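Local coordinates for SusD-like carbohydrate binding protein (Bacteroides vulgatus, PDB 3LEW) that probably binds carbohydrate at the outer membrane as a SusD-family protein, at residues Ser57-Phe67 / Tyr283-Phe292; Ala354-Asp362 / Gln387-Trp395. All blocks are in the same frame, centred on the assembly; numbering follows the deposited sequence.

Interaction 1: Ser57-Phe67 / Tyr283-Phe292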
loop_
_atom_site.group_PDB
_atom_site.type_symbol
_atom_site.label_atom_id
_atom_site.label_comp_id
_atom_site.label_asym_id
_atom_site.label_seq_id
_atom_site.Cartn_x
_atom_site.Cartn_y
_atom_site.Cartn_z
ATOM N N SER A 57 -2.043 12.996 -3.666
ATOM C CA SER A 57 -2.137 14.089 -4.611
ATOM C C SER A 57 -2.717 13.680 -5.929
ATOM O O SER A 57 -2.976 14.561 -6.754
ATOM C CB SER A 57 -0.729 14.679 -4.850
ATOM O OG SER A 57 -0.210 15.229 -3.628
ATOM N N ASP A 58 -2.827 12.374 -6.183
ATOM C CA ASP A 58 -3.057 11.905 -7.564
ATOM C C ASP A 58 -4.404 11.268 -7.867
ATOM O O ASP A 58 -4.669 10.830 -9.042
ATOM C CB ASP A 58 -1.939 10.957 -7.959
ATOM C CG ASP A 58 -0.572 11.590 -7.781
ATOM O OD1 ASP A 58 -0.465 12.774 -8.180
ATOM O OD2 ASP A 58 0.321 10.933 -7.173
ATOM N N VAL A 59 -5.255 11.209 -6.859
ATOM C CA VAL A 59 -6.545 10.508 -6.952
ATOM C C VAL A 59 -7.656 11.474 -6.583
ATOM O O VAL A 59 -7.536 12.198 -5.593
ATOM C CB VAL A 59 -6.553 9.261 -6.012
ATOM C CG1 VAL A 59 -7.954 8.606 -5.896
ATOM C CG2 VAL A 59 -5.487 8.235 -6.487
ATOM N N VAL A 60 -8.696 11.506 -7.419
ATOM C CA VAL A 60 -9.943 12.220 -7.209
ATOM C C VAL A 60 -11.064 11.199 -6.975
ATOM O O VAL A 60 -11.302 10.360 -7.871
ATOM C CB VAL A 60 -10.313 13.019 -8.507
ATOM C CG1 VAL A 60 -11.607 13.793 -8.342
ATOM C CG2 VAL A 60 -9.157 13.957 -8.959
ATOM N N LEU A 61 -11.770 11.303 -5.863
ATOM C CA LEU A 61 -12.911 10.451 -5.574
ATOM C C LEU A 61 -14.202 11.080 -6.121
ATOM O O LEU A 61 -14.441 12.296 -5.994
ATOM C CB LEU A 61 -13.024 10.172 -4.076
ATOM C CG LEU A 61 -12.337 8.921 -3.540
ATOM C CD1 LEU A 61 -13.019 7.614 -3.961
ATOM C CD2 LEU A 61 -10.799 8.876 -3.911
ATOM N N ASN A 62 -15.044 10.243 -6.724
ATOM C CA ASN A 62 -16.405 10.667 -7.001
ATOM C C ASN A 62 -17.247 10.613 -5.718
ATOM O O ASN A 62 -16.731 10.451 -4.598
ATOM C CB ASN A 62 -17.009 9.945 -8.264
ATOM C CG ASN A 62 -17.340 8.490 -8.020
ATOM O OD1 ASN A 62 -17.410 8.064 -6.863
ATOM N ND2 ASN A 62 -17.554 7.717 -9.101
ATOM N N SER A 63 -18.545 10.763 -5.882
ATOM C CA SER A 63 -19.544 10.892 -4.838
ATOM C C SER A 63 -20.125 9.557 -4.379
ATOM O O SER A 63 -21.068 9.541 -3.576
ATOM C CB SER A 63 -20.727 11.698 -5.407
ATOM O OG SER A 63 -21.489 10.943 -6.349
ATOM N N LYS A 64 -19.666 8.460 -4.968
ATOM C CA LYS A 64 -20.272 7.187 -4.665
ATOM C C LYS A 64 -19.837 6.692 -3.287
ATOM O O LYS A 64 -18.944 7.226 -2.618
ATOM C CB LYS A 64 -19.954 6.158 -5.725
ATOM C CG LYS A 64 -20.421 6.495 -7.109
ATOM C CD LYS A 64 -21.917 6.411 -7.234
ATOM C CE LYS A 64 -22.312 6.794 -8.626
ATOM N NZ LYS A 64 -23.767 6.845 -8.816
ATOM N N TYR A 65 -20.538 5.643 -2.857
ATOM C CA TYR A 65 -20.186 4.915 -1.644
ATOM C C TYR A 65 -18.712 4.544 -1.602
ATOM O O TYR A 65 -18.097 4.180 -2.618
ATOM C CB TYR A 65 -21.020 3.648 -1.591
ATOM C CG TYR A 65 -20.807 2.776 -0.391
ATOM C CD1 TYR A 65 -21.426 3.076 0.802
ATOM C CD2 TYR A 65 -20.046 1.628 -0.468
ATOM C CE1 TYR A 65 -21.269 2.241 1.931
ATOM C CE2 TYR A 65 -19.900 0.808 0.644
ATOM C CZ TYR A 65 -20.527 1.108 1.811
ATOM O OH TYR A 65 -20.369 0.277 2.919
ATOM N N GLY A 66 -18.164 4.625 -0.381
ATOM C CA GLY A 66 -16.806 4.173 -0.139
ATOM C C GLY A 66 -15.835 5.174 0.428
ATOM O O GLY A 66 -15.751 5.321 1.684
ATOM N N PHE A 67 -15.038 5.802 -0.445
ATOM C CA PHE A 67 -13.846 6.531 -0.009
ATOM C C PHE A 67 -13.849 8.032 -0.193
ATOM O O PHE A 67 -12.789 8.672 -0.060
ATOM C CB PHE A 67 -12.636 5.907 -0.692
ATOM C CG PHE A 67 -12.308 4.537 -0.143
ATOM C CD1 PHE A 67 -12.910 3.383 -0.675
ATOM C CD2 PHE A 67 -11.389 4.405 0.879
ATOM C CE1 PHE A 67 -12.598 2.095 -0.145
ATOM C CE2 PHE A 67 -11.070 3.141 1.357
ATOM C CZ PHE A 67 -11.675 1.997 0.843
ATOM N N TYR A 283 -18.988 1.372 -8.312
ATOM C CA TYR A 283 -18.722 2.722 -7.784
ATOM C C TYR A 283 -17.730 3.552 -8.615
ATOM O O TYR A 283 -17.805 4.796 -8.620
ATOM C CB TYR A 283 -18.238 2.659 -6.316
ATOM C CG TYR A 283 -19.095 1.779 -5.446
ATOM C CD1 TYR A 283 -20.444 2.079 -5.251
ATOM C CD2 TYR A 283 -18.584 0.618 -4.866
ATOM C CE1 TYR A 283 -21.251 1.266 -4.498
ATOM C CE2 TYR A 283 -19.367 -0.191 -4.105
ATOM C CZ TYR A 283 -20.705 0.118 -3.922
ATOM O OH TYR A 283 -21.512 -0.729 -3.179
ATOM N N TYR A 284 -16.859 2.873 -9.359
ATOM C CA TYR A 284 -15.933 3.521 -10.309
ATOM C C TYR A 284 -15.391 4.844 -9.745
ATOM O O TYR A 284 -15.434 5.880 -10.410
ATOM C CB TYR A 284 -16.614 3.736 -11.681
ATOM C CG TYR A 284 -18.063 4.076 -11.631
ATOM C CD1 TYR A 284 -19.026 3.083 -11.567
ATOM C CD2 TYR A 284 -18.494 5.412 -11.655
ATOM C CE1 TYR A 284 -20.388 3.386 -11.495
ATOM C CE2 TYR A 284 -19.846 5.719 -11.579
ATOM C CZ TYR A 284 -20.781 4.716 -11.514
ATOM O OH TYR A 284 -22.148 5.021 -11.503
ATOM N N SER A 285 -14.872 4.800 -8.527
ATOM C CA SER A 285 -14.713 6.036 -7.734
ATOM C C SER A 285 -13.289 6.583 -7.655
ATOM O O SER A 285 -13.120 7.786 -7.424
ATOM C CB SER A 285 -15.242 5.817 -6.325
ATOM O OG SER A 285 -14.599 4.694 -5.711
ATOM N N PHE A 286 -12.303 5.710 -7.842
ATOM C CA PHE A 286 -10.859 6.094 -7.805
ATOM C C PHE A 286 -10.422 6.669 -9.140
ATOM O O PHE A 286 -9.800 6.001 -9.956
ATOM C CB PHE A 286 -9.989 4.914 -7.350
ATOM C CG PHE A 286 -9.882 4.795 -5.858
ATOM C CD1 PHE A 286 -11.002 4.532 -5.088
ATOM C CD2 PHE A 286 -8.697 5.020 -5.214
ATOM C CE1 PHE A 286 -10.941 4.455 -3.669
ATOM C CE2 PHE A 286 -8.637 4.948 -3.808
ATOM C CZ PHE A 286 -9.750 4.668 -3.062
ATOM N N ASN A 287 -10.790 7.932 -9.367
ATOM C CA ASN A 287 -10.488 8.565 -10.618
ATOM C C ASN A 287 -9.169 9.317 -10.482
ATOM O O ASN A 287 -8.579 9.399 -9.380
ATOM C CB ASN A 287 -11.649 9.415 -11.028
ATOM C CG ASN A 287 -12.878 8.566 -11.321
ATOM O OD1 ASN A 287 -12.918 7.889 -12.342
ATOM N ND2 ASN A 287 -13.858 8.574 -10.407
ATOM N N VAL A 288 -8.725 9.853 -11.593
ATOM C CA VAL A 288 -7.361 10.362 -11.676
ATOM C C VAL A 288 -7.367 11.899 -11.629
ATOM O O VAL A 288 -8.191 12.539 -12.270
ATOM C CB VAL A 288 -6.683 9.862 -12.956
ATOM C CG1 VAL A 288 -5.224 10.353 -13.022
ATOM C CG2 VAL A 288 -6.778 8.349 -13.075
ATOM N N ASP A 289 -6.435 12.498 -10.901
ATOM C CA ASP A 289 -6.167 13.951 -11.102
ATOM C C ASP A 289 -5.771 14.168 -12.562
ATOM O O ASP A 289 -4.754 13.643 -13.026
ATOM C CB ASP A 289 -5.015 14.389 -10.202
ATOM C CG ASP A 289 -4.684 15.871 -10.309
ATOM O OD1 ASP A 289 -5.355 16.610 -11.079
ATOM O OD2 ASP A 289 -3.726 16.291 -9.612
ATOM N N PRO A 290 -6.515 15.035 -13.299
ATOM C CA PRO A 290 -6.136 15.185 -14.684
ATOM C C PRO A 290 -4.697 15.666 -14.840
ATOM O O PRO A 290 -4.046 15.332 -15.804
ATOM C CB PRO A 290 -7.121 16.215 -15.196
ATOM C CG PRO A 290 -8.391 15.918 -14.390
ATOM C CD PRO A 290 -7.857 15.576 -13.013
ATOM N N TYR A 291 -4.209 16.458 -13.893
ATOM C CA TYR A 291 -2.809 16.897 -13.919
ATOM C C TYR A 291 -1.769 15.774 -13.745
ATOM O O TYR A 291 -0.613 15.956 -14.137
ATOM C CB TYR A 291 -2.551 17.982 -12.874
ATOM C CG TYR A 291 -3.305 19.280 -13.126
ATOM C CD1 TYR A 291 -3.111 20.012 -14.299
ATOM C CD2 TYR A 291 -4.254 19.750 -12.199
ATOM C CE1 TYR A 291 -3.802 21.229 -14.521
ATOM C CE2 TYR A 291 -4.952 20.963 -12.423
ATOM C CZ TYR A 291 -4.738 21.676 -13.577
ATOM O OH TYR A 291 -5.447 22.858 -13.792
ATOM N N PHE A 292 -2.165 14.636 -13.174
ATOM C CA PHE A 292 -1.268 13.481 -13.052
ATOM C C PHE A 292 -0.798 12.956 -14.412
ATOM O O PHE A 292 0.322 12.507 -14.542
ATOM C CB PHE A 292 -1.980 12.396 -12.261
ATOM C CG PHE A 292 -1.225 11.098 -12.138
ATOM C CD1 PHE A 292 -0.152 11.003 -11.291
ATOM C CD2 PHE A 292 -1.611 9.986 -12.874
ATOM C CE1 PHE A 292 0.496 9.808 -11.106
ATOM C CE2 PHE A 292 -0.947 8.781 -12.716
ATOM C CZ PHE A 292 0.126 8.716 -11.848
HETATM O O HOH W 1 -1.296 15.135 -9.324
HETATM O O HOH W 2 -15.722 5.317 -3.209
#

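Interaction 2: Ala354-Asp362 / Gln387-Trp395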
loop_
_atom_site.group_PDB
_atom_site.type_symbol
_atom_site.label_atom_id
_atom_site.label_comp_id
_atom_site.label_asym_id
_atom_site.label_seq_id
_atom_site.Cartn_x
_atom_site.Cartn_y
_atom_site.Cartn_z
ATOM N N ALA A 354 16.950 2.408 -5.952
ATOM C CA ALA A 354 17.315 3.761 -6.396
ATOM C C ALA A 354 17.312 4.784 -5.278
ATOM O O ALA A 354 18.260 5.542 -5.113
ATOM C CB ALA A 354 16.428 4.246 -7.567
ATOM N N GLU A 355 16.264 4.801 -4.475
ATOM C CA GLU A 355 16.155 5.792 -3.409
ATOM C C GLU A 355 17.202 5.604 -2.289
ATOM O O GLU A 355 17.810 6.572 -1.820
ATOM C CB GLU A 355 14.723 5.786 -2.831
ATOM C CG GLU A 355 14.527 6.902 -1.836
ATOM C CD GLU A 355 13.082 7.065 -1.330
ATOM O OE1 GLU A 355 12.133 6.539 -1.969
ATOM O OE2 GLU A 355 12.929 7.800 -0.295
ATOM N N ALA A 356 17.418 4.351 -1.867
ATOM C CA ALA A 356 18.427 4.074 -0.867
ATOM C C ALA A 356 19.796 4.526 -1.391
ATOM O O ALA A 356 20.561 5.197 -0.695
ATOM C CB ALA A 356 18.443 2.589 -0.547
ATOM N N LYS A 357 20.080 4.190 -2.640
ATOM C CA LYS A 357 21.348 4.613 -3.233
ATOM C C LYS A 357 21.511 6.172 -3.327
ATOM O O LYS A 357 22.615 6.696 -3.144
ATOM C CB LYS A 357 21.563 3.919 -4.582
ATOM C CG LYS A 357 21.934 2.449 -4.408
ATOM C CD LYS A 357 21.916 1.683 -5.713
ATOM C CE LYS A 357 22.465 0.254 -5.491
ATOM N NZ LYS A 357 22.273 -0.590 -6.750
ATOM N N ALA A 358 20.430 6.882 -3.608
ATOM C CA ALA A 358 20.440 8.364 -3.667
ATOM C C ALA A 358 20.833 8.932 -2.302
ATOM O O ALA A 358 21.692 9.787 -2.218
ATOM C CB ALA A 358 19.085 8.919 -4.120
ATOM N N HIS A 359 20.272 8.378 -1.236
ATOM C CA HIS A 359 20.645 8.777 0.130
ATOM C C HIS A 359 22.077 8.457 0.489
ATOM O O HIS A 359 22.689 9.173 1.276
ATOM C CB HIS A 359 19.705 8.161 1.179
ATOM C CG HIS A 359 18.407 8.890 1.300
ATOM N ND1 HIS A 359 18.323 10.128 1.907
ATOM C CD2 HIS A 359 17.173 8.604 0.846
ATOM C CE1 HIS A 359 17.074 10.547 1.852
ATOM N NE2 HIS A 359 16.357 9.657 1.203
ATOM N N LEU A 360 22.616 7.382 -0.083
ATOM C CA LEU A 360 23.994 6.970 0.138
ATOM C C LEU A 360 25.005 7.642 -0.810
ATOM O O LEU A 360 26.204 7.386 -0.733
ATOM C CB LEU A 360 24.093 5.454 -0.031
ATOM C CG LEU A 360 23.382 4.617 1.041
ATOM C CD1 LEU A 360 23.401 3.144 0.651
ATOM C CD2 LEU A 360 24.067 4.798 2.388
ATOM N N ASN A 361 24.502 8.474 -1.724
ATOM C CA ASN A 361 25.311 9.062 -2.786
ATOM C C ASN A 361 26.039 8.075 -3.676
ATOM O O ASN A 361 27.150 8.322 -4.147
ATOM C CB ASN A 361 26.209 10.137 -2.225
ATOM C CG ASN A 361 25.575 11.475 -2.395
ATOM O OD1 ASN A 361 24.924 11.978 -1.478
ATOM N ND2 ASN A 361 25.676 12.029 -3.617
ATOM N N ASP A 362 25.361 6.961 -3.895
ATOM C CA ASP A 362 25.829 5.880 -4.783
ATOM C C ASP A 362 25.358 6.203 -6.215
ATOM O O ASP A 362 24.153 6.240 -6.480
ATOM C CB ASP A 362 25.266 4.559 -4.282
ATOM C CG ASP A 362 25.700 3.359 -5.118
ATOM O OD1 ASP A 362 26.078 3.542 -6.291
ATOM O OD2 ASP A 362 25.571 2.218 -4.615
ATOM N N GLN A 387 21.451 15.503 -5.017
ATOM C CA GLN A 387 20.842 14.419 -4.244
ATOM C C GLN A 387 19.362 14.767 -4.018
ATOM O O GLN A 387 18.495 13.905 -4.230
ATOM C CB GLN A 387 21.588 14.206 -2.914
ATOM C CG GLN A 387 20.986 13.121 -2.027
ATOM C CD GLN A 387 21.539 13.124 -0.590
ATOM O OE1 GLN A 387 21.325 14.074 0.160
ATOM N NE2 GLN A 387 22.257 12.074 -0.221
ATOM N N GLN A 388 19.061 16.015 -3.638
ATOM C CA GLN A 388 17.662 16.379 -3.377
ATOM C C GLN A 388 16.777 16.274 -4.638
ATOM O O GLN A 388 15.659 15.769 -4.548
ATOM C CB GLN A 388 17.524 17.779 -2.763
ATOM C CG GLN A 388 16.094 18.124 -2.280
ATOM C CD GLN A 388 15.504 17.140 -1.230
ATOM O OE1 GLN A 388 16.232 16.541 -0.404
ATOM N NE2 GLN A 388 14.162 16.963 -1.273
ATOM N N ASP A 389 17.265 16.758 -5.781
ATOM C CA ASP A 389 16.493 16.689 -7.036
ATOM C C ASP A 389 16.356 15.241 -7.535
ATOM O O ASP A 389 15.332 14.894 -8.116
ATOM C CB ASP A 389 17.111 17.547 -8.148
ATOM C CG ASP A 389 16.875 19.051 -7.944
ATOM O OD1 ASP A 389 16.009 19.431 -7.114
ATOM O OD2 ASP A 389 17.576 19.829 -8.625
ATOM N N LEU A 390 17.374 14.420 -7.306
ATOM C CA LEU A 390 17.301 12.981 -7.644
ATOM C C LEU A 390 16.261 12.311 -6.789
ATOM O O LEU A 390 15.408 11.588 -7.308
ATOM C CB LEU A 390 18.647 12.283 -7.457
ATOM C CG LEU A 390 18.628 10.787 -7.818
ATOM C CD1 LEU A 390 18.149 10.528 -9.271
ATOM C CD2 LEU A 390 20.043 10.216 -7.535
ATOM N N LEU A 391 16.276 12.567 -5.478
ATOM C CA LEU A 391 15.203 12.066 -4.622
ATOM C C LEU A 391 13.823 12.490 -5.098
ATOM O O LEU A 391 12.904 11.664 -5.171
ATOM C CB LEU A 391 15.425 12.471 -3.165
ATOM C CG LEU A 391 16.554 11.782 -2.457
ATOM C CD1 LEU A 391 16.843 12.495 -1.110
ATOM C CD2 LEU A 391 16.217 10.298 -2.262
ATOM N N GLU A 392 13.639 13.763 -5.457
ATOM C CA GLU A 392 12.311 14.183 -5.906
ATOM C C GLU A 392 11.901 13.493 -7.213
ATOM O O GLU A 392 10.728 13.200 -7.403
ATOM C CB GLU A 392 12.207 15.703 -5.998
ATOM C CG GLU A 392 12.222 16.322 -4.619
ATOM C CD GLU A 392 12.287 17.830 -4.618
ATOM O OE1 GLU A 392 11.843 18.461 -5.614
ATOM O OE2 GLU A 392 12.783 18.372 -3.599
ATOM N N THR A 393 12.857 13.223 -8.070
ATOM C CA THR A 393 12.610 12.528 -9.347
ATOM C C THR A 393 12.207 11.067 -9.099
ATOM O O THR A 393 11.305 10.526 -9.755
ATOM C CB THR A 393 13.847 12.645 -10.284
ATOM O OG1 THR A 393 14.141 14.041 -10.478
ATOM C CG2 THR A 393 13.570 12.014 -11.630
ATOM N N ILE A 394 12.852 10.458 -8.116
ATOM C CA ILE A 394 12.496 9.101 -7.671
ATOM C C ILE A 394 11.087 9.066 -7.056
ATOM O O ILE A 394 10.264 8.218 -7.393
ATOM C CB ILE A 394 13.571 8.505 -6.738
ATOM C CG1 ILE A 394 14.873 8.362 -7.498
ATOM C CG2 ILE A 394 13.085 7.123 -6.160
ATOM C CD1 ILE A 394 16.051 7.970 -6.639
ATOM N N TRP A 395 10.799 10.009 -6.180
ATOM C CA TRP A 395 9.466 10.118 -5.570
ATOM C C TRP A 395 8.367 10.318 -6.638
ATOM O O TRP A 395 7.247 9.788 -6.485
ATOM C CB TRP A 395 9.432 11.251 -4.563
ATOM C CG TRP A 395 10.352 11.045 -3.368
ATOM C CD1 TRP A 395 10.830 9.854 -2.879
ATOM C CD2 TRP A 395 10.833 12.056 -2.497
ATOM N NE1 TRP A 395 11.603 10.087 -1.763
ATOM C CE2 TRP A 395 11.642 11.429 -1.527
ATOM C CE3 TRP A 395 10.715 13.453 -2.476
ATOM C CZ2 TRP A 395 12.282 12.150 -0.502
ATOM C CZ3 TRP A 395 11.374 14.167 -1.467
ATOM C CH2 TRP A 395 12.132 13.507 -0.494
#

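Interaction 1: Ser57-Phe67 / Tyr283-Phe292
Phe286 and Phe67 meet as an offset edge-to-face pair, the edge of the Phe286 ring turned toward the face of Phe67, with centroids 5.5 Å apart and planes at 74°. One face of Phe286 carries Leu61, whose CD2 stands 4.3 Å from the ring centroid and almost exactly on its normal, a CH-pi contact. Val59 reaches the same ring by its branch anti to the backbone N (chi1 171°), which sets CG1 3.7 Å from Phe286 CD2. At one end of the contact the Tyr65 and Tyr283 side chains run alongside each other in the same direction, their ring planes inclined at 46°, while the carbonyl O of Tyr65 sits over a face of Tyr283. At the other end Asp58 crosses the Phe292 side chain at about a right angle, and its carboxylate is also salt-bridged to Arg399.

Strands 59-61 and 286-288 themselves form a short antiparallel pair. Val60 and Asn287 are its hydrogen-bonded pair: Val60 N gives to Asn287 O at 2.9 Å, and Asn287 N returns a bond to Val60 O. Beyond the strand, Asn62 serves both segments. Its ND2 donates to Tyr283 O at 3.0 Å, running nearly along the C=O axis and within the amide plane, while its OD1 closes an Asx turn by accepting from Lys64 N. These two bonds fix the rotation of the amide. Water 2 ties Tyr65 O, Phe67 N and Ser285 OG together, and water 1 bridges the carboxylates of Asp58 and Asp289, 2.8 Å from Asp58 OD1.

Chemically, the contact divides its labour: backbone and amide bonds set the register of two segments distant in sequence, Leu61 and Phe286 pack on one face of the strand pair with Val60 and Asn287 on the other, and Arg399 probably eases the crowding of negative charge around water 1.

Interaction 2: Ala354-Asp362 / Gln387-Trp395
Glu355 reaches from helix 346-359 to Ile394, Leu391 and Trp395 of the nearly antiparallel helix 387-401, and its side chain can be followed outward atom by atom. CB packs 3.9 Å from Ile394 CG2. With CG anti to the backbone N (chi1 -174°) and the chain extended, CG next passes Leu391 CD2 at 3.8 Å. At the tip, OE2 accepts from Trp395 NE1 at 3.0 Å in a nearly straight bond; the oxygen lies in the indole plane, yet the N-H arrives from above the carboxylate plane. OE1 takes a salt bridge from Arg414, so both oxygens are engaged and the carboxylate is probably kept ionised.

Next to it, Ala358 CB fits among Leu390 CD2, Leu391 CD2 and Ile394 CD1, and Leu391 CD1 lies over a face of the His359 imidazole. At the helix end, Gln387 NE2 donates to Ala358 O at 3.1 Å, on the opposite face of that carbonyl from Asn361 N, one of the bonds of the Schellman motif.

In the wider fold, helix 365-376 lies against the pair through Leu390 and Ile394, while helix 219-232 contributes Trp219, stacked on His359, and Ala222 against Ala356.

Overall arrangement
The two contacts illustrate how one chain joins its parts by different means. Interaction 1 is the more buried; it brings together segments more than two hundred residues apart, and a two-strand sheet sets its register through main-chain bonds. Interaction 2 is only partly buried and joins helices close in sequence, with aliphatic packing on small side chains and polar bonds that all involve side chains. They hold no element in common: the centres of interactions 1 and 2 lie about 29 Å apart, and the nearest atoms of interactions 1 and 2 remain about 7 Å from one another. Yet helix 387-401, whose first part builds interaction 2, runs on to Arg399, the salt-bridge partner of Asp58 in interaction 1.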